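Local coordinates for protein coronin (PDB 4OZU) that probably binds actin filaments, this chain being the WD40 beta-propeller domain of the longer protein, at residues Phe171-Ser177 / Cys189-Asp193. Sequence-based numbering, arbitrary orientation.
Sequences FQESLLS and CTTKD
Leu175 and Thr191 form an antiparallel non-hydrogen-bonded pair in a WD40 propeller blade, where strand 175-180, at one edge of a four-stranded sheet, runs back along strand 187-191. Two residues on, Ser177 pairs with Thr190, only one residue back from Thr191, in a hydrogen-bonded pair, which leaves a beta bulge at Leu176. Three backbone bonds tie the strands. Leu176 N reaches Thr190 O at 2.9 Å, Thr190 N gives a more bent bond to Ser177 O, and Lys192 N meets Ser174 O nearly head-on (C=O...N angle 162°), though with its own N-H bent to 138°. Ser174 O also takes a CA-H...O contact from Thr191 CA at 3.2 Å.

Apolar packing gathers on the face of Leu175 and Thr191. Leu175 CD2 lies 3.5 Å from Cys189 CB and also touches SG. With chi1 at 58°, Cys189 SG sits between its backbone N and carbonyl carbon and meets the Phe171 ring obliquely, 3.6 Å from Phe171 CE2 in a sulfur-aromatic contact. Thr191 CG2 touches Glu173 O and packs near Phe171 CB, the Phe171 and Thr191 side chains crossing at about a right angle; Asn197 and Val199 of strand 195-200 also touch the Phe171 side chain. Where the chain turns after strand 187-191, the aliphatic part of Glu173 rests on it, Glu173 CG 3.7 Å from Asp193 CB.

Polar side chains meet on the other face. Thr190 OG1 bonds to Cys219 O, and Ser177 OG bonds to Cys221 N, which links this hairpin to the start of the next blade at strand 220-223. Between the two hydroxyls, Ser177 OG donates to Thr190 OG1 at 2.7 Å.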
loop_
_atom_site.group_PDB
_atom_site.type_symbol
_atom_site.label_atom_id
_atom_site.label_comp_id
_atom_site.label_asym_id
_atom_site.label_seq_id
_atom_site.Cartn_x
_atom_site.Cartn_y
_atom_site.Cartn_z
ATOM N N PHE A 171 -4.066 -4.919 -20.786
ATOM C CA PHE A 171 -5.070 -5.963 -20.666
ATOM C C PHE A 171 -6.383 -5.466 -21.243
ATOM O O PHE A 171 -6.567 -4.269 -21.447
ATOM C CB PHE A 171 -5.239 -6.374 -19.203
ATOM C CG PHE A 171 -3.975 -6.878 -18.586
ATOM C CD1 PHE A 171 -3.600 -8.201 -18.733
ATOM C CD2 PHE A 171 -3.140 -6.022 -17.900
ATOM C CE1 PHE A 171 -2.425 -8.660 -18.190
ATOM C CE2 PHE A 171 -1.964 -6.475 -17.351
ATOM C CZ PHE A 171 -1.607 -7.795 -17.495
ATOM N N GLN A 172 -7.292 -6.393 -21.515
ATOM C CA GLN A 172 -8.558 -6.052 -22.143
ATOM C C GLN A 172 -9.544 -5.381 -21.182
ATOM O O GLN A 172 -10.412 -4.626 -21.617
ATOM C CB GLN A 172 -9.201 -7.301 -22.743
ATOM C CG GLN A 172 -8.341 -7.990 -23.786
ATOM C CD GLN A 172 -9.085 -9.090 -24.522
ATOM O OE1 GLN A 172 -10.253 -8.933 -24.881
ATOM N NE2 GLN A 172 -8.410 -10.212 -24.747
ATOM N N GLU A 173 -9.410 -5.655 -19.886
ATOM C CA GLU A 173 -10.345 -5.132 -18.891
ATOM C C GLU A 173 -9.649 -4.207 -17.899
ATOM O O GLU A 173 -8.427 -4.218 -17.786
ATOM C CB GLU A 173 -11.023 -6.285 -18.152
ATOM C CG GLU A 173 -11.871 -7.166 -19.058
ATOM C CD GLU A 173 -13.028 -6.416 -19.689
ATOM O OE1 GLU A 173 -13.764 -5.728 -18.949
ATOM O OE2 GLU A 173 -13.203 -6.514 -20.923
ATOM N N SER A 174 -10.442 -3.400 -17.197
ATOM C CA SER A 174 -9.916 -2.381 -16.288
ATOM C C SER A 174 -9.080 -2.983 -15.170
ATOM O O SER A 174 -9.384 -4.062 -14.671
ATOM C CB SER A 174 -11.055 -1.565 -15.669
ATOM O OG SER A 174 -11.893 -1.008 -16.668
ATOM N N LEU A 175 -8.040 -2.264 -14.771
ATOM C CA LEU A 175 -7.235 -2.645 -13.615
ATOM C C LEU A 175 -7.939 -2.319 -12.297
ATOM O O LEU A 175 -8.649 -1.319 -12.192
ATOM C CB LEU A 175 -5.886 -1.945 -13.674
ATOM C CG LEU A 175 -4.965 -2.563 -14.723
ATOM C CD1 LEU A 175 -4.106 -1.506 -15.383
ATOM C CD2 LEU A 175 -4.106 -3.641 -14.074
ATOM N N LEU A 176 -7.730 -3.173 -11.295
ATOM C CA LEU A 176 -8.354 -3.011 -9.984
ATOM C C LEU A 176 -7.294 -2.923 -8.887
ATOM O O LEU A 176 -7.555 -2.391 -7.806
ATOM C CB LEU A 176 -9.309 -4.172 -9.697
ATOM C CG LEU A 176 -10.581 -4.237 -10.544
ATOM C CD1 LEU A 176 -11.293 -5.556 -10.331
ATOM C CD2 LEU A 176 -11.500 -3.076 -10.212
ATOM N N SER A 177 -6.104 -3.444 -9.168
ATOM C CA SER A 177 -4.980 -3.294 -8.254
ATOM C C SER A 177 -3.681 -3.604 -8.978
ATOM O O SER A 177 -3.671 -4.325 -9.978
ATOM C CB SER A 177 -5.145 -4.200 -7.029
ATOM O OG SER A 177 -4.887 -5.554 -7.347
ATOM N N CYS A 189 -1.083 -7.659 -10.877
ATOM C CA CYS A 189 -2.275 -6.830 -10.974
ATOM C C CYS A 189 -3.518 -7.683 -11.142
ATOM O O CYS A 189 -3.448 -8.810 -11.622
ATOM C CB CYS A 189 -2.159 -5.838 -12.131
ATOM S SG CYS A 189 -1.897 -6.592 -13.752
ATOM N N THR A 190 -4.648 -7.140 -10.703
ATOM C CA THR A 190 -5.941 -7.761 -10.924
ATOM C C THR A 190 -6.725 -6.933 -11.925
ATOM O O THR A 190 -6.590 -5.711 -11.975
ATOM C CB THR A 190 -6.744 -7.889 -9.625
ATOM O OG1 THR A 190 -6.802 -6.615 -8.978
ATOM C CG2 THR A 190 -6.085 -8.906 -8.685
ATOM N N THR A 191 -7.538 -7.606 -12.725
ATOM C CA THR A 191 -8.385 -6.923 -13.691
ATOM C C THR A 191 -9.827 -7.363 -13.527
ATOM O O THR A 191 -10.126 -8.336 -12.828
ATOM C CB THR A 191 -7.916 -7.174 -15.137
ATOM O OG1 THR A 191 -7.571 -8.555 -15.302
ATOM C CG2 THR A 191 -6.696 -6.324 -15.445
ATOM N N LYS A 192 -10.721 -6.625 -14.174
ATOM C CA LYS A 192 -12.149 -6.817 -14.008
ATOM C C LYS A 192 -12.633 -8.147 -14.591
ATOM O O LYS A 192 -13.742 -8.588 -14.290
ATOM C CB LYS A 192 -12.893 -5.649 -14.650
ATOM C CG LYS A 192 -14.258 -5.372 -14.056
ATOM C CD LYS A 192 -14.918 -4.196 -14.754
ATOM C CE LYS A 192 -16.431 -4.332 -14.766
ATOM N NZ LYS A 192 -17.065 -3.359 -15.694
ATOM N N ASP A 193 -11.807 -8.790 -15.415
ATOM C CA ASP A 193 -12.148 -10.117 -15.937
ATOM C C ASP A 193 -11.830 -11.217 -14.924
ATOM O O ASP A 193 -11.846 -12.398 -15.268
ATOM C CB ASP A 193 -11.414 -10.400 -17.252
ATOM C CG ASP A 193 -9.908 -10.382 -17.103
ATOM O OD1 ASP A 193 -9.406 -9.795 -16.122
ATOM O OD2 ASP A 193 -9.218 -10.955 -17.973
#